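Local coordinates for putative pyrroline carboxylate reductase (Streptococcus pyogenes, PDB 2AHR), which probably catalyses the last step of proline biosynthesis, the NAD(P)H-dependent reduction of 1-pyrroline-5-carboxylate to L-proline, at residues 135-138 against 139-143; 211-215 against 216-220. All coordinates share one frame; numbering follows the deposited sequence.

Contact 1: 135-138 against 139-143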
loop_
_atom_site.group_PDB
_atom_site.type_symbol
_atom_site.label_atom_id
_atom_site.label_comp_id
_atom_site.label_asym_id
_atom_site.label_seq_id
_atom_site.Cartn_x
_atom_site.Cartn_y
_atom_site.Cartn_z
ATOM N N GLU E 135 1.989 54.170 13.135
ATOM C CA GLU E 135 0.674 54.752 12.929
ATOM C C GLU E 135 -0.024 54.132 11.727
ATOM O O GLU E 135 -1.219 53.849 11.776
ATOM C CB GLU E 135 0.781 56.273 12.782
ATOM C CG GLU E 135 1.400 56.958 14.002
ATOM C CD GLU E 135 1.115 58.448 14.060
ATOM O OE1 GLU E 135 1.373 59.151 13.057
ATOM O OE2 GLU E 135 0.640 58.918 15.119
ATOM N N LEU E 136 0.735 53.918 10.657
ATOM C CA LEU E 136 0.205 53.308 9.445
ATOM C C LEU E 136 -0.197 51.848 9.683
ATOM O O LEU E 136 -1.240 51.416 9.205
ATOM C CB LEU E 136 1.194 53.406 8.278
ATOM C CG LEU E 136 0.724 52.789 6.947
ATOM C CD1 LEU E 136 -0.586 53.386 6.467
ATOM C CD2 LEU E 136 1.787 52.877 5.852
ATOM N N GLN E 137 0.625 51.101 10.424
ATOM C CA GLN E 137 0.310 49.706 10.734
ATOM C C GLN E 137 -0.983 49.631 11.548
ATOM O O GLN E 137 -1.848 48.789 11.279
ATOM C CB GLN E 137 1.486 49.003 11.437
ATOM C CG GLN E 137 1.230 47.523 11.753
ATOM C CD GLN E 137 2.365 46.593 11.348
ATOM O OE1 GLN E 137 3.222 46.949 10.541
ATOM N NE2 GLN E 137 2.362 45.379 11.898
ATOM N N ALA E 138 -1.115 50.547 12.511
ATOM C CA ALA E 138 -2.309 50.669 13.358
ATOM C C ALA E 138 -3.563 51.037 12.555
ATOM O O ALA E 138 -4.655 50.512 12.821
ATOM C CB ALA E 138 -2.063 51.681 14.473
ATOM N N ARG E 139 -3.405 51.919 11.572
ATOM C CA ARG E 139 -4.507 52.276 10.672
ATOM C C ARG E 139 -4.960 51.085 9.826
ATOM O O ARG E 139 -6.158 50.881 9.611
ATOM C CB ARG E 139 -4.126 53.455 9.776
ATOM C CG ARG E 139 -4.640 54.806 10.279
ATOM C CD ARG E 139 -3.764 55.966 9.841
ATOM N NE ARG E 139 -3.545 56.032 8.396
ATOM C CZ ARG E 139 -2.407 56.437 7.823
ATOM N NH1 ARG E 139 -1.357 56.792 8.563
ATOM N NH2 ARG E 139 -2.307 56.470 6.496
ATOM N N VAL E 140 -3.994 50.300 9.357
ATOM C CA VAL E 140 -4.292 49.101 8.581
ATOM C C VAL E 140 -4.854 47.987 9.483
ATOM O O VAL E 140 -5.761 47.275 9.070
ATOM C CB VAL E 140 -3.080 48.643 7.736
ATOM C CG1 VAL E 140 -3.354 47.293 7.047
ATOM C CG2 VAL E 140 -2.732 49.712 6.695
ATOM N N ARG E 141 -4.346 47.875 10.708
ATOM C CA ARG E 141 -4.909 46.966 11.686
ATOM C C ARG E 141 -6.392 47.280 11.962
ATOM O O ARG E 141 -7.190 46.369 12.163
ATOM C CB ARG E 141 -4.099 46.966 12.985
ATOM C CG ARG E 141 -4.544 45.876 13.968
ATOM C CD ARG E 141 -3.793 45.909 15.292
ATOM N NE ARG E 141 -2.347 45.827 15.102
ATOM C CZ ARG E 141 -1.485 46.813 15.359
ATOM N NH1 ARG E 141 -1.910 47.978 15.842
ATOM N NH2 ARG E 141 -0.181 46.630 15.142
ATOM N N ASP E 142 -6.757 48.563 11.958
ATOM C CA ASP E 142 -8.158 48.966 12.046
ATOM C C ASP E 142 -8.993 48.401 10.903
ATOM O O ASP E 142 -10.138 47.987 11.116
ATOM C CB ASP E 142 -8.293 50.494 12.048
ATOM C CG ASP E 142 -7.906 51.103 13.367
ATOM O OD1 ASP E 142 -8.138 50.445 14.398
ATOM O OD2 ASP E 142 -7.370 52.242 13.372
ATOM N N LEU E 143 -8.423 48.433 9.697
ATOM C CA LEU E 143 -9.033 47.849 8.503
ATOM C C LEU E 143 -9.244 46.335 8.625
ATOM O O LEU E 143 -10.325 45.811 8.303
ATOM C CB LEU E 143 -8.145 48.127 7.292
ATOM C CG LEU E 143 -8.361 49.366 6.428
ATOM C CD1 LEU E 143 -9.048 50.502 7.155
ATOM C CD2 LEU E 143 -7.047 49.809 5.815
#

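Contact 2: 211-215 against 216-220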
loop_
_atom_site.group_PDB
_atom_site.type_symbol
_atom_site.label_atom_id
_atom_site.label_comp_id
_atom_site.label_asym_id
_atom_site.label_seq_id
_atom_site.Cartn_x
_atom_site.Cartn_y
_atom_site.Cartn_z
ATOM N N SER E 211 -11.402 26.669 27.219
ATOM C CA SER E 211 -10.882 25.745 28.211
ATOM C C SER E 211 -9.353 25.783 28.256
ATOM O O SER E 211 -8.697 26.174 27.287
ATOM C CB SER E 211 -11.408 24.336 27.909
ATOM O OG SER E 211 -10.722 23.339 28.653
ATOM N N SER E 212 -8.778 25.405 29.393
ATOM C CA SER E 212 -7.315 25.338 29.515
ATOM C C SER E 212 -6.762 23.988 29.047
ATOM O O SER E 212 -5.546 23.822 28.918
ATOM C CB SER E 212 -6.884 25.599 30.962
ATOM O OG SER E 212 -7.485 24.649 31.830
ATOM N N GLN E 213 -7.661 23.036 28.806
ATOM C CA GLN E 213 -7.299 21.692 28.372
ATOM C C GLN E 213 -6.833 21.661 26.908
ATOM O O GLN E 213 -7.333 22.417 26.080
ATOM C CB GLN E 213 -8.508 20.765 28.546
ATOM C CG GLN E 213 -8.792 20.368 30.006
ATOM C CD GLN E 213 -9.673 19.130 30.087
ATOM O OE1 GLN E 213 -9.250 18.087 30.603
ATOM N NE2 GLN E 213 -10.892 19.223 29.545
ATOM N N SER E 214 -5.898 20.766 26.597
ATOM C CA SER E 214 -5.440 20.560 25.222
ATOM C C SER E 214 -6.445 19.710 24.424
ATOM O O SER E 214 -7.321 19.072 25.014
ATOM C CB SER E 214 -4.065 19.885 25.224
ATOM O OG SER E 214 -4.144 18.533 25.664
ATOM N N PRO E 215 -6.331 19.704 23.079
ATOM C CA PRO E 215 -7.096 18.743 22.258
ATOM C C PRO E 215 -6.973 17.273 22.708
ATOM O O PRO E 215 -7.995 16.575 22.783
ATOM C CB PRO E 215 -6.516 18.947 20.856
ATOM C CG PRO E 215 -6.084 20.392 20.849
ATOM C CD PRO E 215 -5.524 20.619 22.241
ATOM N N HIS E 216 -5.764 16.811 23.046
ATOM C CA HIS E 216 -5.595 15.451 23.567
ATOM C C HIS E 216 -6.198 15.209 24.949
ATOM O O HIS E 216 -6.669 14.113 25.218
ATOM C CB HIS E 216 -4.141 14.993 23.526
ATOM C CG HIS E 216 -3.710 14.508 22.177
ATOM N ND1 HIS E 216 -4.234 13.374 21.594
ATOM C CD2 HIS E 216 -2.817 15.010 21.291
ATOM C CE1 HIS E 216 -3.687 13.197 20.403
ATOM N NE2 HIS E 216 -2.821 14.173 20.195
ATOM N N ASP E 217 -6.195 16.225 25.810
ATOM C CA ASP E 217 -6.916 16.174 27.086
ATOM C C ASP E 217 -8.398 15.894 26.840
ATOM O O ASP E 217 -8.988 15.030 27.493
ATOM C CB ASP E 217 -6.786 17.491 27.880
ATOM C CG ASP E 217 -5.390 17.721 28.439
ATOM O OD1 ASP E 217 -4.653 16.737 28.714
ATOM O OD2 ASP E 217 -5.034 18.907 28.611
ATOM N N PHE E 218 -9.007 16.634 25.913
ATOM C CA PHE E 218 -10.392 16.388 25.576
ATOM C C PHE E 218 -10.627 14.980 25.052
ATOM O O PHE E 218 -11.580 14.313 25.440
ATOM C CB PHE E 218 -10.900 17.422 24.564
ATOM C CG PHE E 218 -11.355 18.699 25.198
ATOM C CD1 PHE E 218 -12.632 18.791 25.761
ATOM C CD2 PHE E 218 -10.518 19.819 25.233
ATOM C CE1 PHE E 218 -13.075 19.973 26.376
ATOM C CE2 PHE E 218 -10.961 21.016 25.842
ATOM C CZ PHE E 218 -12.238 21.081 26.411
ATOM N N ILE E 219 -9.770 14.540 24.140
ATOM C CA ILE E 219 -9.847 13.187 23.584
ATOM C C ILE E 219 -9.821 12.123 24.670
ATOM O O ILE E 219 -10.630 11.218 24.639
ATOM C CB ILE E 219 -8.738 12.931 22.531
ATOM C CG1 ILE E 219 -9.007 13.759 21.273
ATOM C CG2 ILE E 219 -8.632 11.416 22.197
ATOM C CD1 ILE E 219 -7.798 13.890 20.338
ATOM N N ASP E 220 -8.925 12.235 25.646
ATOM C CA ASP E 220 -8.949 11.314 26.779
ATOM C C ASP E 220 -10.300 11.361 27.503
ATOM O O ASP E 220 -10.827 10.318 27.886
ATOM C CB ASP E 220 -7.862 11.641 27.799
ATOM C CG ASP E 220 -6.456 11.275 27.322
ATOM O OD1 ASP E 220 -6.271 10.273 26.593
ATOM O OD2 ASP E 220 -5.521 12.010 27.708
#

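Contact 1: 135-138 against 139-143
Helix 134-145 is the crossover helix of the beta-alpha-beta unit that links strands 122-128 and 148-152 in the nucleotide-binding domain, and here L136 meets R139 and V140 while Q137 and A138 meet R141 one turn along it. Four successive i to i+4 bonds hold the turn, from R139 N to E135 O, V140 N to L136 O, R141 N to Q137 O and D142 N to A138 O. The shortest joins R141 N to Q137 O at 2.7 Å.

Leucine and valine suit the buried side: L136 also packs on P85 and P107, V140 on L126 of strand 122-128. They meet only loosely within the helix, L136 CD1 lying 4.3 Å from V140 CG2. L136 turns CG away from its own N (chi1 -180°), which brings CD1 over one face of the R139 guanidinium, off its centre, at 3.5 Å from R139 NH2. R139, an exposed residue, gets there through a chain that leaves past E135 O and bends at chi3 (54°), laying aliphatic carbon along the backbone. E135 has the opposite charge, yet its OE1 stops 5.8 Å from R139 NH1, so any attraction acts at a distance.

Long, flexible Q137 and R141 suit the partly exposed flank, where both also touch L126. A bend at chi3 (-56°) folds the R141 chain back along the helix, bringing its NH1 within 3.7 Å of A138 CA and its NH2 within 3.8 Å of Q137 CG.

Contact 2: 211-215 against 216-220
S214 and D217 form a capping box at the start of helix 215-222, in the family's dimerisation region. Each side chain bonds to the other's backbone N-H. The carboxylate of D217 takes S214 N on OD2 at 2.9 Å, nearly straight, from the anti side and 33° out of its plane. In return, S214 OG, held between its own backbone N and carbonyl carbon (chi1 70°), accepts from D217 N at 3.1 Å. The N-cap amide and one amide of the first turn thus gain partners, and the negative carboxylate sits where the helix dipole would probably favour it. P215 suits the first turn because it needs no N-H there; its O receives I219 N at 3.0 Å.

A second group gathers round the F218 ring. Q213 crosses it obliquely, the amide and ring planes 57° apart, with NE2 3.8 Å above the ring plane and over its centre. S214 O lies at the ring's edge, 3.3 Å from F218 CD2, and also accepts F218 N. An aromatic side chain suits this buried place, since it packs on N207 and L208 of helix 190-210 and meets Y173 of a second subunit. H216 stacks on H216 of a third subunit. Before the helix, S211 makes an ST turn, its OG accepting from Q213 N, and the same OG comes within 3.5 Å of F218 CZ.

How the contacts relate
Both contacts are local, but contact 1 lies within one continuous helix of the nucleotide-binding domain, whereas contact 2 makes the start of a helix in the dimerisation region; their centres are 36 Å apart and they do not touch. Contact 1 is amphipathic: apolar L136 and V140 are buried, while R139 is exposed and R141 partly so, and no other subunit reaches it. Contact 2 relies more on polar side-chain bonds to backbone amides, as is common at a helix N-terminus, and its buried aromatic and imidazole rings meet other subunits. Contact 1 is away from the annotated sites, while the F218 side chain of contact 2 is about 9 Å from a bound NADP.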